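PDB 3BQY: putative TetR family transcriptional regulator from Streptomyces coelicolor A3, which probably binds DNA through a helix-turn-helix and regulates transcription, most likely as a repressor. Local coordinates for residues 18-21 against 22-25; 32-35 against 36-40; 102-105 against 106-110; 157-161 against 162-166; 166-170 against 171-175. One frame throughout, in Å; residues are numbered along the deposited sequence.

Interaction 1. Residues 18-21 against 22-25; sequences SGLD and TLTM
Ser18 faces Thr22 across the turn with the two hydroxyls end to end, Ser18 OG 2.9 Å from Thr22 OG1. The Thr22 oxygen lies between its own backbone N and carbonyl carbon (chi1 75°), which leaves CG2 beside the Ser18 carbonyl, 3.3 Å from Ser18 O. Gly19 is where the chain leaves helix 4-18: its phi is positive, and a beta carbon here would jam against the Ser18 carbonyl. Its own carbonyl looks into the turn, takes a weak bond from Thr22 N, and is tied to Thr22 OG1 through one water, 2.8 Å from Gly19 O. Leu20 O accepts the firmer backbone bond, from Leu23 N at 3.1 Å, with the N-H reaching the oxygen from well above the carbonyl plane. A second water bridges Leu20 O and Leu23 O, while the leucine methyls meet at 4.3 Å, Leu20 CD1 against Leu23 CD2. Asp21 points away from the turn, and its OD1 forms a salt bridge with Arg96 of helix 94-99. The turn thus leads to Thr24, the N-cap of helix 25-32. Leu20 and Leu23 press on helices 4-18 and 46-57, through Leu15, Leu14, Leu50 and Met53, and Leu20 also reaches Val97 of helix 94-99.

Interaction 2. Residues 32-35 against 36-40; sequences MDVQ and AGALY
The carbonyl of Gln35 is the flat group on which this turn closes, and Ala38 occupies one face of it. Ala38 N donates to Gln35 O at 2.9 Å from above the carbonyl plane, 54° out of it, and the bond is bent, with an N-H...O angle of 134°. The methyl of the same residue crowds the acceptor too, Ala38 CB lying 3.2 Å from Gln35 O. On the side-chain side of Gln35, CB lies 3.2 Å from Ala36 N. Two residues earlier, Asp33 has positive phi and ends helix 25-32 in a Schellman motif, sending the chain round into helix 36-42. This is the turn of the predicted helix-turn-helix, and by analogy with TetR relatives the helix beginning at Ala36 is probably the one offered to DNA. Apolar groups line the inner side of the bend. Val34 lays its CB against Ala38 CB at 4.2 Å, and its CG2 comes within 4.4 Å of Leu39 CG. Met32, a selenomethionine, runs out extended through chi2 and then bends at chi3 (76°), bringing SE to 4.0 Å from Leu39 CD2, the two side chains crossing at a slant. Leu39 is buried against Leu28 and Ala29 of helix 25-32, and Met32 also touches Thr7 and Thr10 of helix 4-18.

Interaction 3. Residues 102-105 against 106-110; sequences HATG and PNTLR
Leu109 meets the carbonyl oxygen of Gly105 with both its amide and its side chain. The amide gives a short, straight bond, Leu109 N to Gly105 O at 2.8 Å and 170°, while Leu109 CG rests 3.2 Å from the same oxygen. The CD2 branch goes on to Thr104, where it meets CG2 at 3.5 Å, the two side chains crossing roughly at right angles. That threonine methyl also touches Thr108 CG2 at 3.8 Å; it faces this way because CG2 lies anti to the Thr104 backbone N, with OG1 (chi1 -51°) turned beside that N and bonded to Pro158 O of the second subunit. Trimming Leu109 to an alanine would probably leave the Thr104 methyl without its nearest apolar neighbour and open a gap where Tyr173 of the second subunit packs. Further out, a water joins Gly105 N to Thr108 OG1, 2.6 Å from that hydroxyl. Glu55 of helix 46-57 accepts from Asn107 N and, weakly, from Thr108 N, holding first-turn amides that look back along the axis. Gly105 as N-cap followed by Pro106, which has no N-H to satisfy, is a classic helix start; here it opens helix 106-121 of the TetR-like C-terminal domain.

Interaction 4. Residues 157-161 against 162-166; sequences GPLDE and ATLRE
Asp160 takes hold of the first turn of helix 161-167 with both its backbone and its carboxylate. The backbone bond is the stronger: Leu164 N donates to Asp160 O at 3.0 Å, almost perfectly straight at 177°, arriving nearly along the C=O axis. The carboxylate adds a weak capping bond, Ala162 N to Asp160 OD1 at 3.1 Å. With CG anti to the backbone N (chi1 -176°), the side chain folds back beside its own carbonyl carbon, and that brings OD1 to the start of the helix. OD2 accepts from Gly156 N, so the one carboxylate links the loop before it to the helix start. Asp160 is thus the N-cap of helix 161-167, though its side-chain bond is weak, and the amides and dipole of the helix end probably favour its charged form. With the carboxylate gone, as in an alanine, Gly156 N would probably lose its acceptor and Ala162 N its weak cap, leaving the loop less firmly held to the helix. Thr163 lies across the Asp160 side chain at about a right angle, its OG1 3.4 Å from Asp160 CB. One residue on, Arg165 N makes a long, weak bond to Glu161 O. Apolar cover comes from Leu164, whose CD1 lies 4.3 Å from Leu159 CB, and which also packs on Leu176 of helix 174-183 and on Leu109 of the second subunit. Leu159 leans on Ala137 of the second subunit, and its carbonyl accepts from Tyr134 OH of that chain.

Interaction 5. Residues 166-170 against 171-175; sequences EAVAA and GTYPH
Tyr173 carries CG beside its own backbone N, anti to the carbonyl carbon (chi1 -55°), and this turns the ring back toward Ala167 and Val168. The ring presents its edge to the Ala167 carbonyl, CD2 lying 4.1 Å from Ala167 O. Val168 has CG1 anti to its backbone N (chi1 161°), which directs CG2 to Tyr173 CB at 4.2 Å and CG1 to Tyr173 O at 4.0 Å. Between these residues the backbone doubles back round Ala169, whose oxygen accepts twice. Tyr173 N comes in almost head-on at 2.9 Å from Ala169 O, whereas Thr172 N, at 3.3 Å from that oxygen, stands well above the carbonyl plane. Pro174 follows, its CB 3.3 Å from Ala170 O. The result is a tight connection from helix 161-167 to helix 174-183, for which Tyr173 is the N-cap. Val168 and Ala170 rest on Ala177 of the second helix, and His175 bonds through ND1 to Arg120 of the second subunit. The turn itself is closed by main-chain bonds to a single carbonyl, with small apolar groups beside them, so its shape probably rests mainly on the backbone, with little call on charged side chains.

Interactions 1 and 2 belong to the predicted DNA-binding end, with centres 15 Å apart; they touch where Met25 O lies 3.3 Å from Leu39 CD1 and Met25 CG lies 3.3 Å from Tyr40 OH. The other three lie in the C-terminal domain. Interactions 4 and 5 follow one another through the shared Glu166, centres 12 Å apart. Within one chain, interaction 3 is far from both, about 34 Å and 44 Å between centres and across the chain's middle, yet the dimer brings them together: Thr104 packs on Thr163, and Pro106 on Tyr173, of the second subunit. Interaction 3 is also tied to helix 46-57, its centre about 23 Å from that of interaction 1.

Interaction 1. Residues 18-21 against 22-25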
loop_
_atom_site.group_PDB
_atom_site.type_symbol
_atom_site.label_atom_id
_atom_site.label_comp_id
_atom_site.label_asym_id
_atom_site.label_seq_id
_atom_site.Cartn_x
_atom_site.Cartn_y
_atom_site.Cartn_z
ATOM N N SER A 18 0.369 13.608 -17.218
ATOM C CA SER A 18 1.781 13.264 -17.118
ATOM C C SER A 18 2.227 12.679 -15.768
ATOM O O SER A 18 3.430 12.506 -15.542
ATOM C CB SER A 18 2.644 14.450 -17.561
ATOM O OG SER A 18 2.192 15.623 -16.931
ATOM N N GLY A 19 1.275 12.353 -14.888
ATOM C CA GLY A 19 1.598 11.624 -13.668
ATOM C C GLY A 19 2.003 12.463 -12.474
ATOM O O GLY A 19 2.283 13.657 -12.600
ATOM N N LEU A 20 2.036 11.831 -11.307
ATOM C CA LEU A 20 2.323 12.525 -10.066
ATOM C C LEU A 20 3.715 13.158 -9.996
ATOM O O LEU A 20 3.874 14.246 -9.427
ATOM C CB LEU A 20 2.108 11.609 -8.852
ATOM C CG LEU A 20 2.348 12.191 -7.464
ATOM C CD1 LEU A 20 1.474 13.425 -7.209
ATOM C CD2 LEU A 20 2.078 11.129 -6.403
ATOM N N ASP A 21 4.720 12.466 -10.504
ATOM C CA ASP A 21 6.086 12.975 -10.405
ATOM C C ASP A 21 6.306 14.323 -11.109
ATOM O O ASP A 21 7.184 15.090 -10.721
ATOM C CB ASP A 21 7.080 11.925 -10.900
ATOM C CG ASP A 21 7.130 10.700 -9.998
ATOM O OD1 ASP A 21 6.823 10.824 -8.793
ATOM O OD2 ASP A 21 7.493 9.620 -10.499
ATOM N N THR A 22 5.494 14.622 -12.124
ATOM C CA THR A 22 5.681 15.861 -12.904
ATOM C C THR A 22 4.757 16.967 -12.398
ATOM O O THR A 22 4.846 18.105 -12.853
ATOM C CB THR A 22 5.386 15.674 -14.413
ATOM O OG1 THR A 22 3.959 15.592 -14.599
ATOM C CG2 THR A 22 6.025 14.435 -14.926
ATOM N N LEU A 23 3.866 16.630 -11.477
ATOM C CA LEU A 23 2.934 17.620 -10.942
ATOM C C LEU A 23 3.656 18.547 -9.972
ATOM O O LEU A 23 4.015 18.146 -8.879
ATOM C CB LEU A 23 1.743 16.940 -10.255
ATOM C CG LEU A 23 0.704 17.848 -9.574
ATOM C CD1 LEU A 23 -0.013 18.707 -10.603
ATOM C CD2 LEU A 23 -0.290 17.004 -8.857
ATOM N N THR A 24 3.875 19.786 -10.381
ATOM C CA THR A 24 4.488 20.790 -9.507
ATOM C C THR A 24 3.551 21.989 -9.416
ATOM O O THR A 24 2.692 22.184 -10.279
ATOM C CB THR A 24 5.844 21.269 -10.070
ATOM O OG1 THR A 24 5.624 21.908 -11.329
ATOM C CG2 THR A 24 6.806 20.111 -10.248
HETATM N N MSE A 25 3.734 22.818 -8.387
HETATM C CA MSE A 25 2.980 24.064 -8.299
HETATM C C MSE A 25 3.273 24.930 -9.533
HETATM O O MSE A 25 2.366 25.548 -10.070
HETATM C CB MSE A 25 3.312 24.826 -7.004
HETATM C CG MSE A 25 2.957 24.033 -5.762
HETATM SE SE MSE A 25 1.042 23.779 -5.565
HETATM C CE MSE A 25 0.636 25.429 -4.592
HETATM O O HOH W 1 1.285 15.942 -13.954
HETATM O O HOH W 2 4.236 15.565 -6.907
#

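Interaction 2. Residues 32-35 against 36-40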
loop_
_atom_site.group_PDB
_atom_site.type_symbol
_atom_site.label_atom_id
_atom_site.label_comp_id
_atom_site.label_asym_id
_atom_site.label_seq_id
_atom_site.Cartn_x
_atom_site.Cartn_y
_atom_site.Cartn_z
HETATM N N MSE A 32 -2.719 26.818 -15.655
HETATM C CA MSE A 32 -3.830 27.752 -15.428
HETATM C C MSE A 32 -3.514 29.188 -15.833
HETATM O O MSE A 32 -4.325 30.094 -15.595
HETATM C CB MSE A 32 -4.237 27.749 -13.960
HETATM C CG MSE A 32 -4.356 26.367 -13.363
HETATM SE SE MSE A 32 -4.950 26.471 -11.517
HETATM C CE MSE A 32 -6.841 26.848 -11.880
ATOM N N ASP A 33 -2.335 29.398 -16.420
ATOM C CA ASP A 33 -1.896 30.730 -16.835
ATOM C C ASP A 33 -2.010 31.737 -15.677
ATOM O O ASP A 33 -2.606 32.807 -15.817
ATOM C CB ASP A 33 -2.676 31.188 -18.083
ATOM C CG ASP A 33 -1.950 32.264 -18.882
ATOM O OD1 ASP A 33 -1.165 33.055 -18.309
ATOM O OD2 ASP A 33 -2.176 32.328 -20.107
ATOM N N VAL A 34 -1.457 31.363 -14.524
ATOM C CA VAL A 34 -1.289 32.284 -13.387
ATOM C C VAL A 34 0.169 32.234 -12.915
ATOM O O VAL A 34 0.967 31.489 -13.484
ATOM C CB VAL A 34 -2.275 31.984 -12.219
ATOM C CG1 VAL A 34 -3.709 32.305 -12.623
ATOM C CG2 VAL A 34 -2.150 30.520 -11.716
ATOM N N GLN A 35 0.519 33.039 -11.910
ATOM C CA GLN A 35 1.841 32.983 -11.280
ATOM C C GLN A 35 1.771 31.971 -10.163
ATOM O O GLN A 35 0.718 31.844 -9.538
ATOM C CB GLN A 35 2.197 34.334 -10.677
ATOM C CG GLN A 35 2.268 35.471 -11.675
ATOM C CD GLN A 35 3.602 35.532 -12.399
ATOM O OE1 GLN A 35 4.447 36.374 -12.085
ATOM N NE2 GLN A 35 3.798 34.641 -13.374
ATOM N N ALA A 36 2.866 31.261 -9.881
ATOM C CA ALA A 36 2.823 30.232 -8.821
ATOM C C ALA A 36 2.419 30.877 -7.504
ATOM O O ALA A 36 1.704 30.263 -6.707
ATOM C CB ALA A 36 4.151 29.491 -8.678
ATOM N N GLY A 37 2.859 32.126 -7.310
ATOM C CA GLY A 37 2.480 32.940 -6.154
ATOM C C GLY A 37 0.991 32.888 -5.875
ATOM O O GLY A 37 0.583 32.747 -4.728
ATOM N N ALA A 38 0.187 32.977 -6.935
ATOM C CA ALA A 38 -1.265 32.932 -6.826
ATOM C C ALA A 38 -1.746 31.641 -6.177
ATOM O O ALA A 38 -2.597 31.680 -5.292
ATOM C CB ALA A 38 -1.910 33.106 -8.184
ATOM N N LEU A 39 -1.193 30.508 -6.613
ATOM C CA LEU A 39 -1.610 29.195 -6.117
ATOM C C LEU A 39 -1.327 29.019 -4.648
ATOM O O LEU A 39 -2.071 28.340 -3.942
ATOM C CB LEU A 39 -0.893 28.086 -6.868
ATOM C CG LEU A 39 -1.262 27.902 -8.319
ATOM C CD1 LEU A 39 -0.432 26.746 -8.811
ATOM C CD2 LEU A 39 -2.729 27.566 -8.401
ATOM N N TYR A 40 -0.218 29.606 -4.208
ATOM C CA TYR A 40 0.205 29.522 -2.823
ATOM C C TYR A 40 -0.699 30.307 -1.867
ATOM O O TYR A 40 -0.632 30.110 -0.651
ATOM C CB TYR A 40 1.667 29.970 -2.691
ATOM C CG TYR A 40 2.637 28.910 -3.155
ATOM C CD1 TYR A 40 2.784 27.715 -2.446
ATOM C CD2 TYR A 40 3.392 29.094 -4.303
ATOM C CE1 TYR A 40 3.691 26.741 -2.875
ATOM C CE2 TYR A 40 4.289 28.128 -4.743
ATOM C CZ TYR A 40 4.432 26.957 -4.029
ATOM O OH TYR A 40 5.312 26.009 -4.474
#

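Interaction 3. Residues 102-105 against 106-110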
loop_
_atom_site.group_PDB
_atom_site.type_symbol
_atom_site.label_atom_id
_atom_site.label_comp_id
_atom_site.label_asym_id
_atom_site.label_seq_id
_atom_site.Cartn_x
_atom_site.Cartn_y
_atom_site.Cartn_z
ATOM N N HIS A 102 -2.194 14.248 4.007
ATOM C CA HIS A 102 -1.809 14.767 5.340
ATOM C C HIS A 102 -2.928 15.339 6.208
ATOM O O HIS A 102 -2.676 16.011 7.219
ATOM C CB HIS A 102 -0.638 15.753 5.236
ATOM C CG HIS A 102 0.692 15.075 5.142
ATOM N ND1 HIS A 102 1.197 14.585 3.954
ATOM C CD2 HIS A 102 1.610 14.772 6.093
ATOM C CE1 HIS A 102 2.377 14.031 4.173
ATOM N NE2 HIS A 102 2.651 14.130 5.462
ATOM N N ALA A 103 -4.160 15.077 5.801
ATOM C CA ALA A 103 -5.337 15.352 6.598
ATOM C C ALA A 103 -6.321 14.244 6.269
ATOM O O ALA A 103 -6.168 13.529 5.264
ATOM C CB ALA A 103 -5.944 16.730 6.272
ATOM N N THR A 104 -7.312 14.080 7.140
ATOM C CA THR A 104 -8.394 13.165 6.889
ATOM C C THR A 104 -9.645 14.023 6.743
ATOM O O THR A 104 -10.188 14.527 7.751
ATOM C CB THR A 104 -8.571 12.176 8.057
ATOM O OG1 THR A 104 -7.309 11.567 8.382
ATOM C CG2 THR A 104 -9.556 11.101 7.663
ATOM N N GLY A 105 -10.093 14.211 5.507
ATOM C CA GLY A 105 -11.272 15.050 5.271
ATOM C C GLY A 105 -12.584 14.307 5.460
ATOM O O GLY A 105 -12.599 13.077 5.698
ATOM N N PRO A 106 -13.693 15.041 5.330
ATOM C CA PRO A 106 -15.063 14.545 5.478
ATOM C C PRO A 106 -15.393 13.345 4.587
ATOM O O PRO A 106 -16.075 12.439 5.043
ATOM C CB PRO A 106 -15.931 15.744 5.070
ATOM C CG PRO A 106 -15.074 16.926 5.240
ATOM C CD PRO A 106 -13.648 16.491 5.049
ATOM N N ASN A 107 -14.929 13.343 3.328
ATOM C CA ASN A 107 -15.201 12.228 2.423
ATOM C C ASN A 107 -14.576 10.936 2.918
ATOM O O ASN A 107 -15.194 9.866 2.836
ATOM C CB ASN A 107 -14.760 12.524 0.979
ATOM C CG ASN A 107 -15.627 13.568 0.312
ATOM O OD1 ASN A 107 -16.758 13.811 0.739
ATOM N ND2 ASN A 107 -15.091 14.228 -0.704
ATOM N N THR A 108 -13.351 11.027 3.427
ATOM C CA THR A 108 -12.646 9.859 3.944
ATOM C C THR A 108 -13.260 9.464 5.270
ATOM O O THR A 108 -13.467 8.290 5.522
ATOM C CB THR A 108 -11.117 10.132 4.127
ATOM O OG1 THR A 108 -10.557 10.367 2.836
ATOM C CG2 THR A 108 -10.415 8.927 4.712
ATOM N N LEU A 109 -13.536 10.440 6.122
ATOM C CA LEU A 109 -14.204 10.146 7.400
ATOM C C LEU A 109 -15.561 9.445 7.179
ATOM O O LEU A 109 -15.893 8.500 7.901
ATOM C CB LEU A 109 -14.387 11.411 8.225
ATOM C CG LEU A 109 -13.115 12.107 8.746
ATOM C CD1 LEU A 109 -13.474 13.439 9.381
ATOM C CD2 LEU A 109 -12.400 11.238 9.764
ATOM N N ARG A 110 -16.354 9.909 6.219
ATOM C CA ARG A 110 -17.650 9.275 5.945
ATOM C C ARG A 110 -17.463 7.831 5.493
ATOM O O ARG A 110 -18.232 6.941 5.892
ATOM C CB ARG A 110 -18.472 10.047 4.902
ATOM C CG ARG A 110 -19.701 10.717 5.475
ATOM C CD ARG A 110 -20.497 11.556 4.440
ATOM N NE ARG A 110 -19.659 12.274 3.468
ATOM C CZ ARG A 110 -19.220 13.526 3.607
ATOM N NH1 ARG A 110 -19.555 14.283 4.662
ATOM N NH2 ARG A 110 -18.489 14.053 2.654
HETATM O O HOH W 3 -9.521 12.784 2.909
#

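Interaction 4. Residues 157-161 against 162-166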
loop_
_atom_site.group_PDB
_atom_site.type_symbol
_atom_site.label_atom_id
_atom_site.label_comp_id
_atom_site.label_asym_id
_atom_site.label_seq_id
_atom_site.Cartn_x
_atom_site.Cartn_y
_atom_site.Cartn_z
ATOM N N GLY A 157 6.833 -1.889 -9.292
ATOM C CA GLY A 157 6.269 -2.667 -8.198
ATOM C C GLY A 157 7.063 -3.952 -8.086
ATOM O O GLY A 157 7.544 -4.464 -9.101
ATOM N N PRO A 158 7.216 -4.483 -6.854
ATOM C CA PRO A 158 8.087 -5.659 -6.668
ATOM C C PRO A 158 7.581 -6.942 -7.334
ATOM O O PRO A 158 8.392 -7.836 -7.613
ATOM C CB PRO A 158 8.124 -5.835 -5.147
ATOM C CG PRO A 158 6.825 -5.205 -4.666
ATOM C CD PRO A 158 6.611 -4.029 -5.580
ATOM N N LEU A 159 6.267 -7.044 -7.565
ATOM C CA LEU A 159 5.678 -8.279 -8.108
ATOM C C LEU A 159 4.967 -8.001 -9.433
ATOM O O LEU A 159 3.944 -8.620 -9.750
ATOM C CB LEU A 159 4.733 -8.934 -7.086
ATOM C CG LEU A 159 5.340 -9.300 -5.727
ATOM C CD1 LEU A 159 4.275 -9.837 -4.782
ATOM C CD2 LEU A 159 6.459 -10.313 -5.915
ATOM N N ASP A 160 5.526 -7.062 -10.196
ATOM C CA ASP A 160 4.983 -6.695 -11.492
ATOM C C ASP A 160 4.917 -7.960 -12.353
ATOM O O ASP A 160 5.922 -8.667 -12.532
ATOM C CB ASP A 160 5.857 -5.618 -12.136
ATOM C CG ASP A 160 5.294 -5.094 -13.462
ATOM O OD1 ASP A 160 4.818 -5.889 -14.297
ATOM O OD2 ASP A 160 5.367 -3.878 -13.691
ATOM N N GLU A 161 3.704 -8.245 -12.824
ATOM C CA GLU A 161 3.404 -9.331 -13.767
ATOM C C GLU A 161 4.484 -9.607 -14.822
ATOM O O GLU A 161 5.058 -10.701 -14.842
ATOM C CB GLU A 161 2.046 -9.090 -14.447
ATOM C CG GLU A 161 1.470 -7.681 -14.264
ATOM C CD GLU A 161 1.236 -6.964 -15.579
ATOM O OE1 GLU A 161 1.732 -7.442 -16.633
ATOM O OE2 GLU A 161 0.569 -5.905 -15.554
ATOM N N ALA A 162 4.774 -8.631 -15.676
ATOM C CA ALA A 162 5.746 -8.826 -16.770
ATOM C C ALA A 162 7.160 -9.123 -16.245
ATOM O O ALA A 162 7.853 -10.014 -16.746
ATOM C CB ALA A 162 5.756 -7.630 -17.687
ATOM N N THR A 163 7.564 -8.370 -15.227
ATOM C CA THR A 163 8.877 -8.506 -14.599
ATOM C C THR A 163 9.112 -9.942 -14.065
ATOM O O THR A 163 10.160 -10.549 -14.336
ATOM C CB THR A 163 9.057 -7.430 -13.495
ATOM O OG1 THR A 163 8.678 -6.151 -14.023
ATOM C CG2 THR A 163 10.511 -7.352 -13.022
ATOM N N LEU A 164 8.122 -10.469 -13.335
ATOM C CA LEU A 164 8.111 -11.868 -12.885
ATOM C C LEU A 164 8.426 -12.877 -13.988
ATOM O O LEU A 164 9.369 -13.661 -13.861
ATOM C CB LEU A 164 6.793 -12.209 -12.186
ATOM C CG LEU A 164 7.083 -12.242 -10.695
ATOM C CD1 LEU A 164 5.840 -12.125 -9.811
ATOM C CD2 LEU A 164 7.815 -13.530 -10.411
ATOM N N ARG A 165 7.667 -12.821 -15.083
ATOM C CA ARG A 165 7.865 -13.724 -16.227
ATOM C C ARG A 165 9.320 -13.922 -16.663
ATOM O O ARG A 165 9.757 -15.052 -16.868
ATOM C CB ARG A 165 7.025 -13.283 -17.436
ATOM C CG ARG A 165 7.523 -13.855 -18.780
ATOM C CD ARG A 165 6.405 -14.064 -19.803
ATOM N NE ARG A 165 5.326 -14.893 -19.262
ATOM C CZ ARG A 165 4.097 -14.454 -18.998
ATOM N NH1 ARG A 165 3.758 -13.186 -19.243
ATOM N NH2 ARG A 165 3.200 -15.295 -18.495
ATOM N N GLU A 166 10.065 -12.835 -16.803
ATOM C CA GLU A 166 11.417 -12.912 -17.392
ATOM C C GLU A 166 12.450 -13.409 -16.397
ATOM O O GLU A 166 13.397 -14.087 -16.767
ATOM C CB GLU A 166 11.850 -11.548 -17.931
ATOM C CG GLU A 166 10.685 -10.665 -18.315
ATOM C CD GLU A 166 11.054 -9.204 -18.325
ATOM O OE1 GLU A 166 10.876 -8.530 -17.276
ATOM O OE2 GLU A 166 11.540 -8.743 -19.381
#

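Interaction 5. Residues 166-170 against 171-175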
loop_
_atom_site.group_PDB
_atom_site.type_symbol
_atom_site.label_atom_id
_atom_site.label_comp_id
_atom_site.label_asym_id
_atom_site.label_seq_id
_atom_site.Cartn_x
_atom_site.Cartn_y
_atom_site.Cartn_z
ATOM N N GLU A 166 10.065 -12.835 -16.803
ATOM C CA GLU A 166 11.417 -12.912 -17.392
ATOM C C GLU A 166 12.450 -13.409 -16.397
ATOM O O GLU A 166 13.397 -14.087 -16.767
ATOM C CB GLU A 166 11.850 -11.548 -17.931
ATOM C CG GLU A 166 10.685 -10.665 -18.315
ATOM C CD GLU A 166 11.054 -9.204 -18.325
ATOM O OE1 GLU A 166 10.876 -8.530 -17.276
ATOM O OE2 GLU A 166 11.540 -8.743 -19.381
ATOM N N ALA A 167 12.263 -13.068 -15.120
ATOM C CA ALA A 167 13.209 -13.502 -14.086
ATOM C C ALA A 167 13.045 -14.992 -13.739
ATOM O O ALA A 167 13.968 -15.637 -13.260
ATOM C CB ALA A 167 13.057 -12.645 -12.865
ATOM N N VAL A 168 11.866 -15.532 -14.026
ATOM C CA VAL A 168 11.500 -16.869 -13.581
ATOM C C VAL A 168 11.923 -17.977 -14.557
ATOM O O VAL A 168 11.945 -17.794 -15.773
ATOM C CB VAL A 168 9.990 -16.905 -13.220
ATOM C CG1 VAL A 168 9.430 -18.285 -13.201
ATOM C CG2 VAL A 168 9.776 -16.243 -11.872
ATOM N N ALA A 169 12.330 -19.096 -13.976
ATOM C CA ALA A 169 12.449 -20.392 -14.631
ATOM C C ALA A 169 11.898 -21.431 -13.633
ATOM O O ALA A 169 11.892 -21.182 -12.410
ATOM C CB ALA A 169 13.924 -20.702 -14.967
ATOM N N ALA A 170 11.440 -22.582 -14.158
ATOM C CA ALA A 170 10.971 -23.696 -13.305
ATOM C C ALA A 170 12.166 -24.253 -12.538
ATOM O O ALA A 170 12.017 -24.783 -11.440
ATOM C CB ALA A 170 10.290 -24.780 -14.143
ATOM N N GLY A 171 13.362 -24.096 -13.121
ATOM C CA GLY A 171 14.601 -24.586 -12.511
ATOM C C GLY A 171 15.084 -23.766 -11.313
ATOM O O GLY A 171 15.953 -24.255 -10.544
ATOM N N THR A 172 14.601 -22.520 -11.173
ATOM C CA THR A 172 15.070 -21.662 -10.074
ATOM C C THR A 172 13.975 -21.151 -9.157
ATOM O O THR A 172 14.209 -21.073 -7.957
ATOM C CB THR A 172 15.893 -20.457 -10.528
ATOM O OG1 THR A 172 15.203 -19.816 -11.609
ATOM C CG2 THR A 172 17.259 -20.919 -10.991
ATOM N N TYR A 173 12.813 -20.792 -9.714
ATOM C CA TYR A 173 11.632 -20.392 -8.906
ATOM C C TYR A 173 10.429 -21.209 -9.355
ATOM O O TYR A 173 9.543 -20.697 -10.050
ATOM C CB TYR A 173 11.337 -18.868 -9.006
ATOM C CG TYR A 173 12.558 -18.051 -8.636
ATOM C CD1 TYR A 173 12.911 -17.869 -7.298
ATOM C CD2 TYR A 173 13.387 -17.518 -9.627
ATOM C CE1 TYR A 173 14.065 -17.146 -6.933
ATOM C CE2 TYR A 173 14.567 -16.776 -9.283
ATOM C CZ TYR A 173 14.881 -16.596 -7.925
ATOM O OH TYR A 173 16.015 -15.899 -7.536
ATOM N N PRO A 174 10.410 -22.493 -8.980
ATOM C CA PRO A 174 9.420 -23.422 -9.548
ATOM C C PRO A 174 7.980 -23.101 -9.203
ATOM O O PRO A 174 7.106 -23.362 -10.013
ATOM C CB PRO A 174 9.831 -24.799 -8.961
ATOM C CG PRO A 174 10.672 -24.485 -7.739
ATOM C CD PRO A 174 11.324 -23.154 -8.014
ATOM N N HIS A 175 7.718 -22.547 -8.019
ATOM C CA HIS A 175 6.349 -22.225 -7.665
ATOM C C HIS A 175 5.855 -21.021 -8.430
ATOM O O HIS A 175 4.698 -20.992 -8.859
ATOM C CB HIS A 175 6.256 -22.013 -6.157
ATOM C CG HIS A 175 6.588 -23.250 -5.399
ATOM N ND1 HIS A 175 5.809 -24.383 -5.485
ATOM C CD2 HIS A 175 7.655 -23.575 -4.631
ATOM C CE1 HIS A 175 6.338 -25.334 -4.743
ATOM N NE2 HIS A 175 7.463 -24.873 -4.221
#